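Local coordinates for Spermidine/putrescine ABC transporter, periplasmic binding protein (Treponema pallidum, PDB 2V84) that probably binds polyamines such as spermidine and putrescine, as the lipoprotein receptor component of a periplasmic ABC transport system, at residues K43-Q46 with Q51-Y54; Y74-P79 with D270-F275; A175-N180 with L189-I194; Y179-K184 with A252-V257; A230-T235 with E241-F246. One frame throughout, in Å; residues are numbered along the deposited sequence.

Contact 1: residues K43-Q46 with Q51-Y54; sequences KFEQ and QVVY
The ring of Phe-44 and the carboxylate of Glu-45 are the two flat groups that helical residues 43-46 turn toward Val-52 and Gln-51 of strand 51-54. Methyl CG2 of Val-52 reaches the ring obliquely, 4.0 Å from Phe-44 CD2, and the two side chains lie roughly perpendicular. Other aromatic rings pack on Phe-44 too: Phe-275 and Phe-278 of helix 269-279 meet it edge-to-face, and Tyr-48 lies at about 45° to it. A large apolar ring therefore suits this buried position.

Glu-45 works differently. Its CG stands anti to the carbonyl carbon (chi1 -83°) and the chain then runs extended, which brings OE2 to the backbone of Gln-51 and Val-52. OE2 accepts the backbone N-H of Val-52, with OE2 and N 2.9 Å apart and the hydrogen nearly in line (166°). It uses the anti lone pair, the one away from OE1, and OE1 forms a salt bridge with Lys-42. The aliphatic part is not idle, since Glu-45 CG packs 3.7 Å from Gln-51 CA and also touches Val-52 CG2.

Gln-51 and Val-53 spend their backbone bonds on strand 26-32, so the intervening Val-52 N-H faces the other way, at the rim of the sheet. Strand 51-57 is an outermost strand of this parallel sheet, and in effect the glutamate probably stands in for the acceptor of a further strand. The contact closes a beta-alpha-beta unit made of strand 26-32, helix 38-48 and strand 51-57, as expected of the alpha/beta lobes of bacterial solute-binding proteins.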
# COMPACT_ATOMS: atom_id res chain seq x y z
N LYS A 43 -20.81 10.17 -6.15
CA LYS A 43 -21.92 9.22 -6.26
C LYS A 43 -22.56 8.94 -4.92
O LYS A 43 -23.77 8.87 -4.81
CB LYS A 43 -21.47 7.92 -6.93
CG LYS A 43 -21.49 7.99 -8.44
CD LYS A 43 -20.61 6.94 -9.09
CE LYS A 43 -20.28 7.37 -10.51
NZ LYS A 43 -20.05 6.22 -11.41
N PHE A 44 -21.72 8.77 -3.89
CA PHE A 44 -22.20 8.55 -2.52
C PHE A 44 -22.93 9.80 -2.05
O PHE A 44 -23.94 9.71 -1.36
CB PHE A 44 -21.01 8.24 -1.61
CG PHE A 44 -21.38 8.00 -0.17
CD1 PHE A 44 -21.89 6.77 0.24
CD2 PHE A 44 -21.19 9.00 0.79
CE1 PHE A 44 -22.21 6.54 1.57
CE2 PHE A 44 -21.52 8.76 2.14
CZ PHE A 44 -22.03 7.52 2.51
N GLU A 45 -22.41 10.96 -2.44
CA GLU A 45 -23.02 12.23 -2.11
C GLU A 45 -24.38 12.38 -2.78
O GLU A 45 -25.36 12.79 -2.15
CB GLU A 45 -22.11 13.39 -2.51
CG GLU A 45 -21.02 13.70 -1.50
CD GLU A 45 -20.12 14.84 -1.94
OE1 GLU A 45 -20.05 15.10 -3.16
OE2 GLU A 45 -19.49 15.47 -1.08
N GLN A 46 -24.45 12.04 -4.07
CA GLN A 46 -25.71 12.13 -4.79
C GLN A 46 -26.71 11.08 -4.31
O GLN A 46 -27.90 11.39 -4.16
CB GLN A 46 -25.50 12.05 -6.31
CG GLN A 46 -26.40 13.01 -7.05
CD GLN A 46 -26.95 12.44 -8.35
OE1 GLN A 46 -26.21 11.92 -9.19
NE2 GLN A 46 -28.27 12.54 -8.51
N GLN A 51 -22.74 15.09 2.17
CA GLN A 51 -21.47 15.57 1.64
C GLN A 51 -20.31 14.92 2.39
O GLN A 51 -20.44 14.54 3.55
CB GLN A 51 -21.37 17.09 1.74
CG GLN A 51 -22.51 17.83 1.06
CD GLN A 51 -22.77 19.17 1.71
OE1 GLN A 51 -23.78 19.36 2.39
NE2 GLN A 51 -21.84 20.10 1.52
N VAL A 52 -19.18 14.77 1.70
CA VAL A 52 -17.99 14.16 2.30
C VAL A 52 -16.89 15.22 2.46
O VAL A 52 -16.46 15.83 1.47
CB VAL A 52 -17.45 12.95 1.47
CG1 VAL A 52 -16.36 12.23 2.23
CG2 VAL A 52 -18.57 11.96 1.10
N VAL A 53 -16.46 15.46 3.69
CA VAL A 53 -15.21 16.18 3.94
C VAL A 53 -14.07 15.14 3.83
O VAL A 53 -13.95 14.24 4.68
CB VAL A 53 -15.22 16.92 5.31
CG1 VAL A 53 -13.89 17.61 5.58
CG2 VAL A 53 -16.34 17.96 5.36
N TYR A 54 -13.28 15.24 2.76
CA TYR A 54 -12.19 14.30 2.51
C TYR A 54 -10.86 15.00 2.76
O TYR A 54 -10.34 15.71 1.90
CB TYR A 54 -12.28 13.77 1.06
CG TYR A 54 -11.20 12.80 0.59
CD1 TYR A 54 -10.12 12.43 1.41
CD2 TYR A 54 -11.24 12.28 -0.70
CE1 TYR A 54 -9.15 11.55 0.97
CE2 TYR A 54 -10.27 11.41 -1.16
CZ TYR A 54 -9.22 11.05 -0.32
OH TYR A 54 -8.26 10.20 -0.79

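Contact 2: residues Y74-P79 with D270-F275; sequences YDLVVP and DLAHAF
Leu-76 and Asp-75 meet helix 269-279 at Ala-272, and so small a side chain is consistent with the close approach, CA atoms of Asp-75 and Ala-272 being 5.6 Å apart. The tight part lies here. Methyl CB of Ala-272 sits 3.5 Å from the carbonyl oxygen of Asp-75 and 3.9 Å from CG of Leu-76, so this one methyl touches both backbone and side chain. With CG of Leu-76 anti to its carbonyl carbon (chi1 -81°) and chi2 extended, both methyls come to Ala-272. CD1 bridges Ala-272 and Phe-275, three residues apart: it is 3.7 Å from the carbonyl oxygen of Ala-272 and 3.8 Å from CD2 of Phe-275, whose ring it approaches obliquely.

Packing is slacker at the Asp-75 side chain, where CB stands 4.1 Å from CB of Ala-272 and the carboxylate finds its partners elsewhere: OD1 accepts from Asn-268 N and OD2 from Tyr-28 N. Toward solvent, the exposed Asp-270 forms a salt bridge with Lys-100.

Leu-76 also rests on Ile-262, and its backbone pairs with Tyr-30 of strand 26-32, so the helix lies against the parallel sheet at its 76-77 border. Apolar surfaces and close fit do all the joining between these segments. Asp-75 O pays for this: buried under the alanine methyl, it has no hydrogen-bond partner in the model, a cost probably offset by the apolar packing around it.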
# COMPACT_ATOMS: atom_id res chain seq x y z
N TYR A 74 -12.89 12.51 12.71
CA TYR A 74 -13.19 11.68 11.53
C TYR A 74 -14.08 10.47 11.77
O TYR A 74 -14.08 9.88 12.85
CB TYR A 74 -11.91 11.26 10.79
CG TYR A 74 -11.11 12.45 10.33
CD1 TYR A 74 -11.42 13.10 9.13
CD2 TYR A 74 -10.04 12.92 11.08
CE1 TYR A 74 -10.67 14.22 8.72
CE2 TYR A 74 -9.30 14.02 10.67
CZ TYR A 74 -9.62 14.66 9.49
OH TYR A 74 -8.86 15.74 9.10
N ASP A 75 -14.83 10.11 10.73
CA ASP A 75 -15.72 8.96 10.78
C ASP A 75 -15.07 7.74 10.16
O ASP A 75 -15.38 6.64 10.55
CB ASP A 75 -17.03 9.28 10.08
CG ASP A 75 -17.75 10.43 10.73
OD1 ASP A 75 -17.92 10.37 11.96
OD2 ASP A 75 -18.14 11.38 10.02
N LEU A 76 -14.18 7.96 9.20
CA LEU A 76 -13.47 6.86 8.53
C LEU A 76 -12.02 7.26 8.37
O LEU A 76 -11.72 8.43 8.14
CB LEU A 76 -14.07 6.58 7.15
CG LEU A 76 -15.32 5.71 7.14
CD1 LEU A 76 -15.86 5.63 5.72
CD2 LEU A 76 -15.05 4.30 7.74
N VAL A 77 -11.13 6.28 8.48
CA VAL A 77 -9.70 6.47 8.21
C VAL A 77 -9.24 5.19 7.50
O VAL A 77 -9.95 4.20 7.55
CB VAL A 77 -8.90 6.71 9.53
CG1 VAL A 77 -8.93 5.44 10.42
CG2 VAL A 77 -7.50 7.13 9.23
N VAL A 78 -8.11 5.22 6.81
CA VAL A 78 -7.69 4.06 6.01
C VAL A 78 -6.22 3.66 6.30
O VAL A 78 -5.31 3.98 5.52
CB VAL A 78 -7.95 4.33 4.49
CG1 VAL A 78 -7.52 3.14 3.61
CG2 VAL A 78 -9.44 4.69 4.23
N PRO A 79 -5.97 2.97 7.44
CA PRO A 79 -4.63 2.54 7.81
C PRO A 79 -4.20 1.24 7.16
O PRO A 79 -5.05 0.49 6.66
CB PRO A 79 -4.72 2.38 9.35
CG PRO A 79 -6.05 2.88 9.71
CD PRO A 79 -6.91 2.66 8.52
N ASP A 270 -23.22 5.85 11.37
CA ASP A 270 -24.17 5.40 10.34
C ASP A 270 -23.69 5.68 8.91
O ASP A 270 -23.78 4.82 8.04
CB ASP A 270 -25.54 6.04 10.57
CG ASP A 270 -26.15 5.63 11.91
OD1 ASP A 270 -26.03 4.45 12.30
OD2 ASP A 270 -26.74 6.51 12.57
N LEU A 271 -23.17 6.88 8.67
CA LEU A 271 -22.61 7.17 7.35
C LEU A 271 -21.26 6.48 7.13
O LEU A 271 -20.92 6.16 5.99
CB LEU A 271 -22.48 8.68 7.10
CG LEU A 271 -23.68 9.35 6.45
CD1 LEU A 271 -23.34 10.80 6.20
CD2 LEU A 271 -24.09 8.66 5.17
N ALA A 272 -20.50 6.27 8.19
CA ALA A 272 -19.23 5.54 8.05
C ALA A 272 -19.47 4.12 7.55
O ALA A 272 -18.80 3.66 6.63
CB ALA A 272 -18.48 5.52 9.36
N HIS A 273 -20.44 3.43 8.13
CA HIS A 273 -20.74 2.06 7.70
C HIS A 273 -21.31 2.06 6.28
O HIS A 273 -21.02 1.18 5.48
CB HIS A 273 -21.77 1.42 8.64
CG HIS A 273 -21.22 1.05 9.99
ND1 HIS A 273 -21.09 1.96 11.02
CD2 HIS A 273 -20.75 -0.13 10.47
CE1 HIS A 273 -20.61 1.35 12.09
NE2 HIS A 273 -20.38 0.09 11.77
N ALA A 274 -22.13 3.07 5.98
CA ALA A 274 -22.83 3.16 4.71
C ALA A 274 -21.84 3.38 3.60
O ALA A 274 -22.01 2.89 2.48
CB ALA A 274 -23.87 4.28 4.74
N PHE A 275 -20.78 4.13 3.90
CA PHE A 275 -19.77 4.35 2.90
C PHE A 275 -18.92 3.12 2.63
O PHE A 275 -18.65 2.80 1.47
CB PHE A 275 -18.90 5.55 3.22
CG PHE A 275 -17.95 5.90 2.11
CD1 PHE A 275 -18.35 6.73 1.07
CD2 PHE A 275 -16.67 5.34 2.07
CE1 PHE A 275 -17.49 7.03 0.02
CE2 PHE A 275 -15.79 5.62 1.02
CZ PHE A 275 -16.20 6.47 -0.00

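Contact 3: residues A175-N180 with L189-I194; sequences ASLGYN and LAQAAI
Leu-177 and Tyr-179 flank the glycine of a Schellman motif that ends helix 166-176, Leu-177 reaching Gln-191 and Ala-192 of helix 186-200 and Tyr-179 reaching Gln-191. Gly-178, with positive phi, is the C-prime residue: its N bonds to Ala-175 O at 2.9 Å, while Tyr-179 N returns to Leu-174 O. Glycine suits that conformation because it has no side chain to strain.

Methyl CD1 of Leu-177 rests 3.7 Å from Ala-192 CA, and the other methyl, CD2, lies 3.8 Å from Gln-191 NE2. Gln-191 CG lies opposite its backbone N (chi1 -165°), which brings the extended chain's amide to the tyrosine. The hydroxyl of Tyr-179 donates to Gln-191 OE1 over 3.1 Å. Ring and amide planes stand 89° apart, with the amide carbon at the ring edge and in the ring plane. The donor lies above the carbonyl plane, 37° out of it, and so is not on a lone pair. Over one ring face sits the carbonyl oxygen of Leu-177, 3.5 Å above the plane.

Ala-192 also packs on Met-170, one turn beyond Met-166 of the predicted spermidine site. The off-axis geometry suggests a modest bond, so apolar packing by Leu-177 probably contributes much of the hold.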
# COMPACT_ATOMS: atom_id res chain seq x y z
N ALA A 175 13.31 -10.04 2.57
CA ALA A 175 12.79 -10.99 1.60
C ALA A 175 13.92 -11.63 0.78
O ALA A 175 14.04 -12.85 0.74
CB ALA A 175 11.76 -10.32 0.70
N SER A 176 14.75 -10.80 0.15
CA SER A 176 15.90 -11.28 -0.63
C SER A 176 16.79 -12.24 0.14
O SER A 176 17.25 -13.23 -0.42
CB SER A 176 16.76 -10.11 -1.11
OG SER A 176 16.01 -9.27 -1.95
N LEU A 177 17.03 -11.94 1.42
CA LEU A 177 17.85 -12.80 2.30
C LEU A 177 17.10 -14.00 2.91
O LEU A 177 17.63 -14.68 3.80
CB LEU A 177 18.46 -11.96 3.43
CG LEU A 177 19.45 -10.88 2.98
CD1 LEU A 177 19.61 -9.81 4.04
CD2 LEU A 177 20.79 -11.50 2.60
N GLY A 178 15.87 -14.23 2.45
CA GLY A 178 15.08 -15.39 2.90
C GLY A 178 14.53 -15.22 4.30
O GLY A 178 14.13 -16.20 4.96
N TYR A 179 14.50 -13.98 4.76
CA TYR A 179 13.99 -13.67 6.09
C TYR A 179 12.59 -13.06 6.04
O TYR A 179 12.19 -12.46 5.04
CB TYR A 179 14.96 -12.74 6.81
CG TYR A 179 16.36 -13.31 6.99
CD1 TYR A 179 16.55 -14.66 7.27
CD2 TYR A 179 17.48 -12.49 6.91
CE1 TYR A 179 17.82 -15.19 7.44
CE2 TYR A 179 18.76 -13.00 7.08
CZ TYR A 179 18.92 -14.36 7.36
OH TYR A 179 20.18 -14.88 7.55
N ASN A 180 11.84 -13.21 7.13
CA ASN A 180 10.50 -12.66 7.17
C ASN A 180 10.53 -11.13 7.10
O ASN A 180 11.29 -10.50 7.86
CB ASN A 180 9.76 -13.11 8.43
CG ASN A 180 8.27 -12.96 8.29
OD1 ASN A 180 7.71 -11.89 8.49
ND2 ASN A 180 7.61 -14.04 7.88
N LEU A 189 18.05 -8.37 10.78
CA LEU A 189 17.89 -6.95 10.49
C LEU A 189 19.20 -6.25 10.17
O LEU A 189 19.27 -5.45 9.23
CB LEU A 189 17.17 -6.25 11.65
CG LEU A 189 15.70 -6.65 11.78
CD1 LEU A 189 15.07 -6.16 13.08
CD2 LEU A 189 14.89 -6.17 10.58
N ALA A 190 20.24 -6.54 10.95
CA ALA A 190 21.58 -6.03 10.67
C ALA A 190 22.08 -6.48 9.29
O ALA A 190 22.69 -5.70 8.55
CB ALA A 190 22.55 -6.47 11.79
N GLN A 191 21.83 -7.74 8.96
CA GLN A 191 22.19 -8.30 7.66
C GLN A 191 21.47 -7.57 6.52
O GLN A 191 22.06 -7.25 5.50
CB GLN A 191 21.81 -9.78 7.65
CG GLN A 191 22.43 -10.60 6.52
CD GLN A 191 22.31 -12.10 6.80
OE1 GLN A 191 22.18 -12.53 7.96
NE2 GLN A 191 22.35 -12.91 5.73
N ALA A 192 20.18 -7.31 6.72
CA ALA A 192 19.37 -6.56 5.77
C ALA A 192 19.90 -5.14 5.61
O ALA A 192 20.01 -4.62 4.50
CB ALA A 192 17.91 -6.55 6.21
N ALA A 193 20.24 -4.50 6.74
CA ALA A 193 20.81 -3.15 6.70
C ALA A 193 22.11 -3.07 5.90
O ALA A 193 22.32 -2.10 5.16
CB ALA A 193 21.03 -2.64 8.10
N ILE A 194 22.97 -4.07 6.07
CA ILE A 194 24.23 -4.13 5.34
C ILE A 194 23.96 -4.32 3.84
O ILE A 194 24.63 -3.70 3.01
CB ILE A 194 25.17 -5.24 5.85
CG1 ILE A 194 25.70 -4.87 7.25
CG2 ILE A 194 26.34 -5.45 4.88
CD1 ILE A 194 26.33 -6.04 8.04

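Contact 4: residues Y179-K184 with A252-V257; sequences YNVNTK and ASPVYV
Val-181 occupies the second position of a type I beta turn, Asn-180 to Thr-183, and aims its side chain at the junction where residues 252-253 lead into strand 254-260. The turn is closed by Thr-183 N bonding to Asn-180 O at 2.8 Å. From it the CB of Val-181 points across, whereas the CB of Pro-254 points neither toward nor away from the turn, and its ring meets the valine through CD.

One branch does the touching. CG1 of Val-181 is anti to the carbonyl carbon (chi1 -43°), which places it against the backbone at that junction: Pro-254 CD lies 4.1 Å away and Pro-254 N 4.0 Å. A branched apolar residue fits such a buried seat, and proline, lacking an N-H, leaves no donor to satisfy where the valine methyl rests.

Of the turn's polar groups, Val-181 O accepts from Arg-167. Pro-254 packs on Glu-168. Both partners belong to the predicted spermidine site, which probably places the contact next to it. The side chain of Ala-252 is about 5 Å from a bound MES molecule, probably from the crystallisation liquor. Closest of all is Ala-252 O, a buried acceptor without a hydrogen-bond partner in the model, 3.4 Å from Val-181 CG1.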
# COMPACT_ATOMS: atom_id res chain seq x y z
N TYR A 179 14.50 -13.98 4.76
CA TYR A 179 13.99 -13.67 6.09
C TYR A 179 12.59 -13.06 6.04
O TYR A 179 12.19 -12.46 5.04
CB TYR A 179 14.96 -12.74 6.81
CG TYR A 179 16.36 -13.31 6.99
CD1 TYR A 179 16.55 -14.66 7.27
CD2 TYR A 179 17.48 -12.49 6.91
CE1 TYR A 179 17.82 -15.19 7.44
CE2 TYR A 179 18.76 -13.00 7.08
CZ TYR A 179 18.92 -14.36 7.36
OH TYR A 179 20.18 -14.88 7.55
N ASN A 180 11.84 -13.21 7.13
CA ASN A 180 10.50 -12.66 7.17
C ASN A 180 10.53 -11.13 7.10
O ASN A 180 11.29 -10.50 7.86
CB ASN A 180 9.76 -13.11 8.43
CG ASN A 180 8.27 -12.96 8.29
OD1 ASN A 180 7.71 -11.89 8.49
ND2 ASN A 180 7.61 -14.04 7.88
N VAL A 181 9.74 -10.54 6.20
CA VAL A 181 9.72 -9.07 6.10
C VAL A 181 9.28 -8.42 7.41
O VAL A 181 9.40 -7.20 7.58
CB VAL A 181 8.89 -8.52 4.85
CG1 VAL A 181 9.19 -9.32 3.59
CG2 VAL A 181 7.42 -8.49 5.11
N ASN A 182 8.80 -9.23 8.35
CA ASN A 182 8.40 -8.75 9.67
C ASN A 182 9.26 -9.31 10.79
O ASN A 182 8.85 -9.26 11.96
CB ASN A 182 6.93 -9.11 9.97
CG ASN A 182 5.98 -8.62 8.91
OD1 ASN A 182 5.95 -7.43 8.61
ND2 ASN A 182 5.23 -9.54 8.31
N THR A 183 10.44 -9.82 10.44
CA THR A 183 11.31 -10.48 11.41
C THR A 183 11.61 -9.59 12.63
O THR A 183 11.59 -8.36 12.55
CB THR A 183 12.62 -11.00 10.77
OG1 THR A 183 13.19 -12.01 11.62
CG2 THR A 183 13.64 -9.87 10.55
N LYS A 184 11.84 -10.25 13.75
CA LYS A 184 12.16 -9.58 14.99
C LYS A 184 13.59 -9.93 15.37
O LYS A 184 14.13 -9.40 16.34
CB LYS A 184 11.20 -10.05 16.07
CG LYS A 184 9.79 -9.46 15.91
CD LYS A 184 8.72 -10.54 16.05
CE LYS A 184 7.34 -9.95 15.89
NZ LYS A 184 6.27 -10.99 16.04
N ALA A 252 9.58 -13.81 -0.94
CA ALA A 252 8.33 -13.35 -0.32
C ALA A 252 8.35 -11.84 -0.15
O ALA A 252 8.51 -11.33 0.95
CB ALA A 252 8.09 -14.06 1.02
N SER A 253 8.22 -11.12 -1.26
CA SER A 253 8.27 -9.66 -1.26
C SER A 253 7.18 -9.05 -0.38
O SER A 253 6.10 -9.61 -0.26
CB SER A 253 8.08 -9.13 -2.68
OG SER A 253 8.99 -9.75 -3.56
N PRO A 254 7.47 -7.88 0.22
CA PRO A 254 6.47 -7.22 1.06
C PRO A 254 5.19 -6.84 0.32
O PRO A 254 5.21 -6.27 -0.79
CB PRO A 254 7.17 -5.96 1.58
CG PRO A 254 8.54 -5.95 1.05
CD PRO A 254 8.74 -7.12 0.12
N VAL A 255 4.07 -7.14 0.97
CA VAL A 255 2.72 -6.88 0.47
C VAL A 255 2.02 -5.99 1.52
O VAL A 255 2.34 -6.04 2.69
CB VAL A 255 1.97 -8.25 0.23
CG1 VAL A 255 0.52 -8.05 -0.15
CG2 VAL A 255 2.67 -9.05 -0.88
N TYR A 256 1.09 -5.13 1.09
CA TYR A 256 0.34 -4.29 2.05
C TYR A 256 -1.16 -4.56 1.97
O TYR A 256 -1.66 -4.96 0.94
CB TYR A 256 0.63 -2.78 1.85
CG TYR A 256 0.09 -2.23 0.55
CD1 TYR A 256 -1.27 -1.91 0.40
CD2 TYR A 256 0.93 -2.03 -0.52
CE1 TYR A 256 -1.78 -1.44 -0.81
CE2 TYR A 256 0.45 -1.55 -1.72
CZ TYR A 256 -0.90 -1.25 -1.86
OH TYR A 256 -1.36 -0.79 -3.08
N VAL A 257 -1.86 -4.38 3.09
CA VAL A 257 -3.32 -4.30 3.07
C VAL A 257 -3.75 -3.01 3.79
O VAL A 257 -3.35 -2.77 4.91
CB VAL A 257 -4.03 -5.55 3.67
CG1 VAL A 257 -3.50 -5.86 5.08
CG2 VAL A 257 -5.55 -5.35 3.64

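Contact 5: residues A230-T235 with E241-F246; sequences AFFAET and EHIDFF
Aromatic residues come first, and Phe-245 meets two of them, one ring to ring and one through its CB. Its CD1 meets CD2 of Phe-231 at 4.0 Å, with the two side chains set nearly perpendicular and each ring approached obliquely. Phe-232 turns its edge to the same residue: CE2 lies 3.8 Å from Phe-245 CB, close to the plane of the Phe-232 ring. Beyond the two segments, Phe-232 stacks on Tyr-311 and Phe-231 meets Phe-216 edge-to-face, so both phenylalanines extend into wider aromatic clusters.

The pattern is a helix laid over a strand. Helix 230-234 runs nearly antiparallel to strand 243-246 (157°), with their axes 10.5 Å apart, and that strand pairs antiparallel with 125-137 in the large mixed sheet. Alternation along the strand sends Ile-243 and Phe-245 to the helix, while Asp-244 faces away and binds Arg-146 in a salt bridge.

Among aliphatic contacts, Ile-243 meets Phe-232 and Thr-235. Its CG1 is anti to the carbonyl carbon (chi1 -52°), carrying CD1 forward to Phe-232 CE1 at 3.9 Å as the two side chains run antiparallel alongside one another. The same methyl meets Thr-235 CG2 tip to tip, also at 3.9 Å.

The polar bond of the Thr-235 hydroxyl is local. Threonine suits the spot because it can give its methyl to Ile-243 while OG1 makes a weak hydrogen bond to Phe-231 O at 3.3 Å.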
# COMPACT_ATOMS: atom_id res chain seq x y z
N ALA A 230 1.41 4.58 -10.07
CA ALA A 230 2.17 5.83 -10.27
C ALA A 230 3.00 5.83 -11.55
O ALA A 230 2.98 6.79 -12.31
CB ALA A 230 3.06 6.10 -9.05
N PHE A 231 3.75 4.75 -11.80
CA PHE A 231 4.55 4.65 -13.03
C PHE A 231 3.66 4.82 -14.26
O PHE A 231 3.99 5.54 -15.20
CB PHE A 231 5.25 3.29 -13.09
CG PHE A 231 6.36 3.13 -12.08
CD1 PHE A 231 7.54 3.87 -12.21
CD2 PHE A 231 6.25 2.22 -11.03
CE1 PHE A 231 8.58 3.73 -11.29
CE2 PHE A 231 7.30 2.07 -10.10
CZ PHE A 231 8.47 2.84 -10.23
N PHE A 232 2.52 4.15 -14.24
CA PHE A 232 1.69 4.14 -15.44
C PHE A 232 0.85 5.40 -15.60
O PHE A 232 0.58 5.82 -16.71
CB PHE A 232 0.85 2.86 -15.49
CG PHE A 232 1.66 1.62 -15.79
CD1 PHE A 232 2.04 1.32 -17.10
CD2 PHE A 232 2.05 0.76 -14.76
CE1 PHE A 232 2.80 0.19 -17.39
CE2 PHE A 232 2.82 -0.38 -15.04
CZ PHE A 232 3.18 -0.68 -16.36
N ALA A 233 0.45 6.02 -14.49
CA ALA A 233 -0.27 7.30 -14.56
C ALA A 233 0.62 8.39 -15.11
O ALA A 233 0.18 9.28 -15.86
CB ALA A 233 -0.79 7.69 -13.17
N GLU A 234 1.91 8.29 -14.79
CA GLU A 234 2.87 9.35 -15.07
C GLU A 234 3.59 9.22 -16.42
O GLU A 234 4.25 10.16 -16.86
CB GLU A 234 3.89 9.38 -13.95
CG GLU A 234 4.74 10.61 -13.92
CD GLU A 234 4.19 11.66 -13.01
OE1 GLU A 234 3.63 11.29 -11.94
OE2 GLU A 234 4.33 12.85 -13.36
N THR A 235 3.47 8.07 -17.06
CA THR A 235 4.12 7.85 -18.36
C THR A 235 3.04 7.79 -19.43
O THR A 235 2.04 7.12 -19.24
CB THR A 235 4.95 6.53 -18.36
OG1 THR A 235 6.06 6.65 -17.46
CG2 THR A 235 5.51 6.23 -19.74
N GLU A 241 4.30 0.15 -23.31
CA GLU A 241 4.82 -1.13 -23.82
C GLU A 241 6.31 -1.32 -23.49
O GLU A 241 6.83 -2.43 -23.55
CB GLU A 241 4.59 -1.26 -25.33
CG GLU A 241 5.30 -0.20 -26.17
CD GLU A 241 5.01 -0.33 -27.67
OE1 GLU A 241 3.82 -0.41 -28.05
OE2 GLU A 241 5.98 -0.31 -28.45
N HIS A 242 6.98 -0.22 -23.17
CA HIS A 242 8.40 -0.23 -22.89
C HIS A 242 8.68 -0.41 -21.41
O HIS A 242 9.84 -0.45 -21.02
CB HIS A 242 9.06 1.08 -23.35
CG HIS A 242 8.94 1.32 -24.82
ND1 HIS A 242 9.81 0.77 -25.73
CD2 HIS A 242 8.06 2.05 -25.53
CE1 HIS A 242 9.47 1.16 -26.95
NE2 HIS A 242 8.41 1.93 -26.85
N ILE A 243 7.63 -0.49 -20.61
CA ILE A 243 7.78 -0.64 -19.16
C ILE A 243 7.52 -2.08 -18.77
O ILE A 243 6.52 -2.66 -19.14
CB ILE A 243 6.81 0.27 -18.34
CG1 ILE A 243 6.89 1.73 -18.79
CG2 ILE A 243 7.12 0.18 -16.82
CD1 ILE A 243 5.78 2.60 -18.24
N ASP A 244 8.43 -2.64 -17.97
CA ASP A 244 8.15 -3.90 -17.32
C ASP A 244 8.07 -3.58 -15.86
O ASP A 244 9.08 -3.22 -15.25
CB ASP A 244 9.29 -4.89 -17.57
CG ASP A 244 9.00 -6.28 -17.04
OD1 ASP A 244 7.93 -6.54 -16.45
OD2 ASP A 244 9.90 -7.14 -17.20
N PHE A 245 6.86 -3.66 -15.32
CA PHE A 245 6.63 -3.55 -13.90
C PHE A 245 6.42 -4.96 -13.41
O PHE A 245 5.64 -5.70 -14.02
CB PHE A 245 5.39 -2.69 -13.58
CG PHE A 245 5.06 -2.68 -12.13
CD1 PHE A 245 5.66 -1.75 -11.28
CD2 PHE A 245 4.24 -3.66 -11.59
CE1 PHE A 245 5.44 -1.82 -9.93
CE2 PHE A 245 3.99 -3.70 -10.24
CZ PHE A 245 4.60 -2.78 -9.41
N PHE A 246 7.10 -5.32 -12.33
CA PHE A 246 6.93 -6.63 -11.70
C PHE A 246 7.12 -6.53 -10.21
O PHE A 246 7.87 -5.70 -9.71
CB PHE A 246 7.93 -7.66 -12.26
CG PHE A 246 9.35 -7.18 -12.27
CD1 PHE A 246 9.84 -6.44 -13.35
CD2 PHE A 246 10.22 -7.48 -11.23
CE1 PHE A 246 11.16 -5.97 -13.37
CE2 PHE A 246 11.52 -7.02 -11.24
CZ PHE A 246 12.00 -6.26 -12.31

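In the fold
Contacts 1 and 2 lie on the same lobe and reach the same parallel sheet, at its 51-57 and 76-77 borders; they touch where the Phe-44 ring meets Phe-275 and Leu-271. Contact 2 is buried and apolar, whereas contact 1 is only partly buried and adds a carboxylate bond at the sheet edge. Contacts 3 and 4 share Tyr-179 and Asn-180 and touch through Ala-175, but contact 3, nearer the surface, ties the C-terminal end of helix 166-176 and the turn after it to helix 186-200 with a polar link, and contact 4 is buried beside the predicted spermidine site. Contact 5, mostly aromatic, reaches the same mixed sheet as contact 4.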